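Local coordinates for putative capsular polysaccharide biosynthesis protein (Streptococcus pneumoniae serotype 4, PDB 6EWJ) that probably acts as a pyridoxal phosphate-dependent sugar aminotransferase of the DegT/DnrJ/EryC1 family in teichoic acid biosynthesis, at residues Leu49-Lys57 / Leu181-Ser192. Numbering follows the deposited sequence.
Sequences LSLYTQTPK and LGSTYKGQPSGS. Unlike the reference sequence in segment 181-192: Thr184 (reference Ile).
Thr53 and Gly191 bring the two backbones closest, CA to CA 5.2 Å, where the end of helix 40-53 meets the loop following a two-stranded hairpin. The helix finishes in a Schellman motif with Gln54, at positive phi, as C-prime residue; the hairpin turns through a type I' turn from Tyr185 to Gln188. Glycine suits position 191, where a CB would press on Ser190 O, given the positive phi, and strike Thr53 CB. Thr53 CG2 lies 3.5 Å from Ser190 O and also meets Leu181 CD1, while Thr53 OG1 shares a 2.8 Å hydrogen bond with Thr55 OG1. The compact Pro189 ring packs its CG and CD across the extended Gln54 side chain. With CG anti to the backbone N (chi1 -174°), Tyr52 brings OH to 3.3 Å from Gly182 CA; at Gly182's positive phi a CB would jam against Leu181 O and crowd that hydroxyl. Leu181 CD1 sits at the Tyr52 ring edge, 4.1 Å from Tyr52 CD2. Ser192 OG donates in the carbonyl plane to Pro189 O. The contact joins helix 40-53 to the hairpin near the cofactor site, Leu181's side chain about 8 Å from that of Lys205, the predicted pyridoxal phosphate attachment point. Beyond it, Tyr52 packs on helix 268-299, Thr55 OG1 hydrogen-bonds with Thr216 OG1 of strand 213-217, and strand 184-185 pairs with strand 314-315.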
loop_
_atom_site.group_PDB
_atom_site.type_symbol
_atom_site.label_atom_id
_atom_site.label_comp_id
_atom_site.label_asym_id
_atom_site.label_seq_id
_atom_site.Cartn_x
_atom_site.Cartn_y
_atom_site.Cartn_z
ATOM N N LEU A 49 -1.609 19.000 8.589
ATOM C CA LEU A 49 -2.858 18.709 7.920
ATOM C C LEU A 49 -4.062 18.780 8.882
ATOM O O LEU A 49 -5.112 19.311 8.509
ATOM C CB LEU A 49 -2.776 17.329 7.211
ATOM C CG LEU A 49 -2.014 17.274 5.904
ATOM C CD1 LEU A 49 -1.973 15.804 5.407
ATOM C CD2 LEU A 49 -2.668 18.156 4.844
ATOM N N SER A 50 -3.868 18.263 10.103
ATOM C CA SER A 50 -4.888 18.310 11.176
ATOM C C SER A 50 -5.312 19.753 11.506
ATOM O O SER A 50 -6.494 20.060 11.574
ATOM C CB SER A 50 -4.406 17.629 12.444
ATOM O OG SER A 50 -4.202 16.247 12.266
ATOM N N LEU A 51 -4.323 20.634 11.615
ATOM C CA LEU A 51 -4.608 22.058 11.774
ATOM C C LEU A 51 -5.363 22.627 10.577
ATOM O O LEU A 51 -6.325 23.413 10.744
ATOM C CB LEU A 51 -3.337 22.867 12.022
ATOM C CG LEU A 51 -2.623 22.526 13.314
ATOM C CD1 LEU A 51 -1.213 23.087 13.266
ATOM C CD2 LEU A 51 -3.342 23.062 14.565
ATOM N N TYR A 52 -4.922 22.277 9.381
ATOM C CA TYR A 52 -5.568 22.741 8.146
ATOM C C TYR A 52 -7.021 22.263 8.030
ATOM O O TYR A 52 -7.888 23.046 7.612
ATOM C CB TYR A 52 -4.753 22.343 6.903
ATOM C CG TYR A 52 -5.264 22.893 5.603
ATOM C CD1 TYR A 52 -5.047 24.209 5.246
ATOM C CD2 TYR A 52 -5.948 22.084 4.701
ATOM C CE1 TYR A 52 -5.539 24.738 4.040
ATOM C CE2 TYR A 52 -6.426 22.601 3.497
ATOM C CZ TYR A 52 -6.226 23.939 3.184
ATOM O OH TYR A 52 -6.711 24.471 1.981
ATOM N N THR A 53 -7.293 21.013 8.385
ATOM C CA THR A 53 -8.650 20.462 8.305
ATOM C C THR A 53 -9.449 20.625 9.604
ATOM O O THR A 53 -10.613 20.210 9.665
ATOM C CB THR A 53 -8.680 18.947 7.888
ATOM O OG1 THR A 53 -7.970 18.170 8.851
ATOM C CG2 THR A 53 -8.130 18.746 6.475
ATOM N N GLN A 54 -8.847 21.245 10.629
ATOM C CA GLN A 54 -9.501 21.467 11.927
ATOM C C GLN A 54 -9.997 20.152 12.546
ATOM O O GLN A 54 -11.123 20.047 13.040
ATOM C CB GLN A 54 -10.623 22.517 11.834
ATOM C CG GLN A 54 -10.053 23.869 11.432
ATOM C CD GLN A 54 -11.079 24.977 11.358
ATOM O OE1 GLN A 54 -12.088 24.954 12.047
ATOM N NE2 GLN A 54 -10.830 25.946 10.492
ATOM N N THR A 55 -9.110 19.161 12.519
ATOM C CA THR A 55 -9.369 17.873 13.157
ATOM C C THR A 55 -8.241 17.599 14.099
ATOM O O THR A 55 -7.186 18.208 13.963
ATOM C CB THR A 55 -9.460 16.731 12.119
ATOM O OG1 THR A 55 -8.340 16.806 11.229
ATOM C CG2 THR A 55 -10.749 16.827 11.350
ATOM N N PRO A 56 -8.442 16.700 15.065
ATOM C CA PRO A 56 -7.391 16.526 16.090
ATOM C C PRO A 56 -6.208 15.732 15.635
ATOM O O PRO A 56 -5.082 16.015 16.043
ATOM C CB PRO A 56 -8.128 15.839 17.264
ATOM C CG PRO A 56 -9.322 15.235 16.665
ATOM C CD PRO A 56 -9.721 16.128 15.498
ATOM N N LYS A 57 -6.438 14.738 14.776
ATOM C CA LYS A 57 -5.351 13.863 14.347
ATOM C C LYS A 57 -5.574 13.467 12.906
ATOM O O LYS A 57 -6.721 13.327 12.492
ATOM C CB LYS A 57 -5.326 12.578 15.160
ATOM C CG LYS A 57 -5.134 12.690 16.652
ATOM C CD LYS A 57 -3.769 13.209 17.065
ATOM C CE LYS A 57 -2.647 12.203 16.849
ATOM N NZ LYS A 57 -1.438 12.608 17.655
ATOM N N LEU A 181 -9.669 18.329 -0.553
ATOM C CA LEU A 181 -8.768 18.958 0.417
ATOM C C LEU A 181 -8.818 20.488 0.236
ATOM O O LEU A 181 -8.551 20.997 -0.878
ATOM C CB LEU A 181 -7.361 18.484 0.279
ATOM C CG LEU A 181 -6.398 19.091 1.323
ATOM C CD1 LEU A 181 -6.674 18.578 2.742
ATOM C CD2 LEU A 181 -4.978 18.797 0.870
ATOM N N GLY A 182 -9.184 21.199 1.322
ATOM C CA GLY A 182 -9.342 22.642 1.292
ATOM C C GLY A 182 -10.716 23.188 0.936
ATOM O O GLY A 182 -10.897 24.383 0.921
ATOM N N SER A 183 -11.686 22.336 0.631
ATOM C CA SER A 183 -13.051 22.763 0.412
ATOM C C SER A 183 -13.680 23.111 1.765
ATOM O O SER A 183 -13.233 22.623 2.797
ATOM C CB SER A 183 -13.873 21.657 -0.268
ATOM O OG SER A 183 -13.314 21.323 -1.537
ATOM N N THR A 184 -14.704 23.954 1.743
ATOM C CA THR A 184 -15.490 24.272 2.945
ATOM C C THR A 184 -17.012 24.163 2.720
ATOM O O THR A 184 -17.505 24.289 1.616
ATOM C CB THR A 184 -15.216 25.688 3.462
ATOM O OG1 THR A 184 -15.646 26.588 2.459
ATOM C CG2 THR A 184 -13.731 25.892 3.776
ATOM N N TYR A 185 -17.706 23.858 3.814
ATOM C CA TYR A 185 -19.155 23.737 3.914
ATOM C C TYR A 185 -19.552 24.527 5.141
ATOM O O TYR A 185 -19.178 24.179 6.261
ATOM C CB TYR A 185 -19.545 22.283 4.124
ATOM C CG TYR A 185 -20.983 22.036 4.409
ATOM C CD1 TYR A 185 -21.885 22.076 3.402
ATOM C CD2 TYR A 185 -21.422 21.676 5.672
ATOM C CE1 TYR A 185 -23.241 21.893 3.642
ATOM C CE2 TYR A 185 -22.769 21.472 5.939
ATOM C CZ TYR A 185 -23.680 21.595 4.904
ATOM O OH TYR A 185 -25.006 21.356 5.096
ATOM N N LYS A 186 -20.317 25.599 4.924
ATOM C CA LYS A 186 -20.734 26.520 5.970
ATOM C C LYS A 186 -19.518 27.022 6.722
ATOM O O LYS A 186 -19.525 27.095 7.939
ATOM C CB LYS A 186 -21.772 25.866 6.877
ATOM C CG LYS A 186 -23.063 25.569 6.095
ATOM C CD LYS A 186 -24.166 24.972 6.940
ATOM C CE LYS A 186 -25.438 24.860 6.117
ATOM N NZ LYS A 186 -26.580 25.385 6.859
ATOM N N GLY A 187 -18.457 27.336 5.968
ATOM C CA GLY A 187 -17.225 27.834 6.547
ATOM C C GLY A 187 -16.306 26.819 7.206
ATOM O O GLY A 187 -15.230 27.229 7.690
ATOM N N GLN A 188 -16.693 25.539 7.266
ATOM C CA GLN A 188 -15.872 24.542 7.961
ATOM C C GLN A 188 -15.122 23.686 6.941
ATOM O O GLN A 188 -15.714 23.297 5.932
ATOM C CB GLN A 188 -16.708 23.622 8.823
ATOM C CG GLN A 188 -17.772 24.216 9.729
ATOM C CD GLN A 188 -18.860 23.179 10.022
ATOM O OE1 GLN A 188 -18.874 22.589 11.088
ATOM N NE2 GLN A 188 -19.776 22.941 9.046
ATOM N N PRO A 189 -13.857 23.345 7.215
ATOM C CA PRO A 189 -13.048 22.587 6.234
ATOM C C PRO A 189 -13.476 21.172 6.129
ATOM O O PRO A 189 -13.825 20.540 7.127
ATOM C CB PRO A 189 -11.613 22.680 6.793
ATOM C CG PRO A 189 -11.728 23.252 8.150
ATOM C CD PRO A 189 -13.040 23.912 8.300
ATOM N N SER A 190 -13.448 20.646 4.916
ATOM C CA SER A 190 -13.663 19.207 4.705
ATOM C C SER A 190 -12.622 18.511 5.568
ATOM O O SER A 190 -11.492 19.042 5.736
ATOM C CB SER A 190 -13.556 18.818 3.240
ATOM O OG SER A 190 -14.188 17.552 3.049
ATOM N N GLY A 191 -13.036 17.437 6.212
ATOM C CA GLY A 191 -12.246 16.806 7.281
ATOM C C GLY A 191 -12.938 16.968 8.633
ATOM O O GLY A 191 -13.011 16.027 9.393
ATOM N N SER A 192 -13.503 18.161 8.864
ATOM C CA SER A 192 -14.204 18.506 10.105
ATOM C C SER A 192 -15.719 18.308 10.052
ATOM O O SER A 192 -16.393 18.555 11.034
ATOM C CB SER A 192 -13.919 19.966 10.481
ATOM O OG SER A 192 -14.573 20.884 9.621
#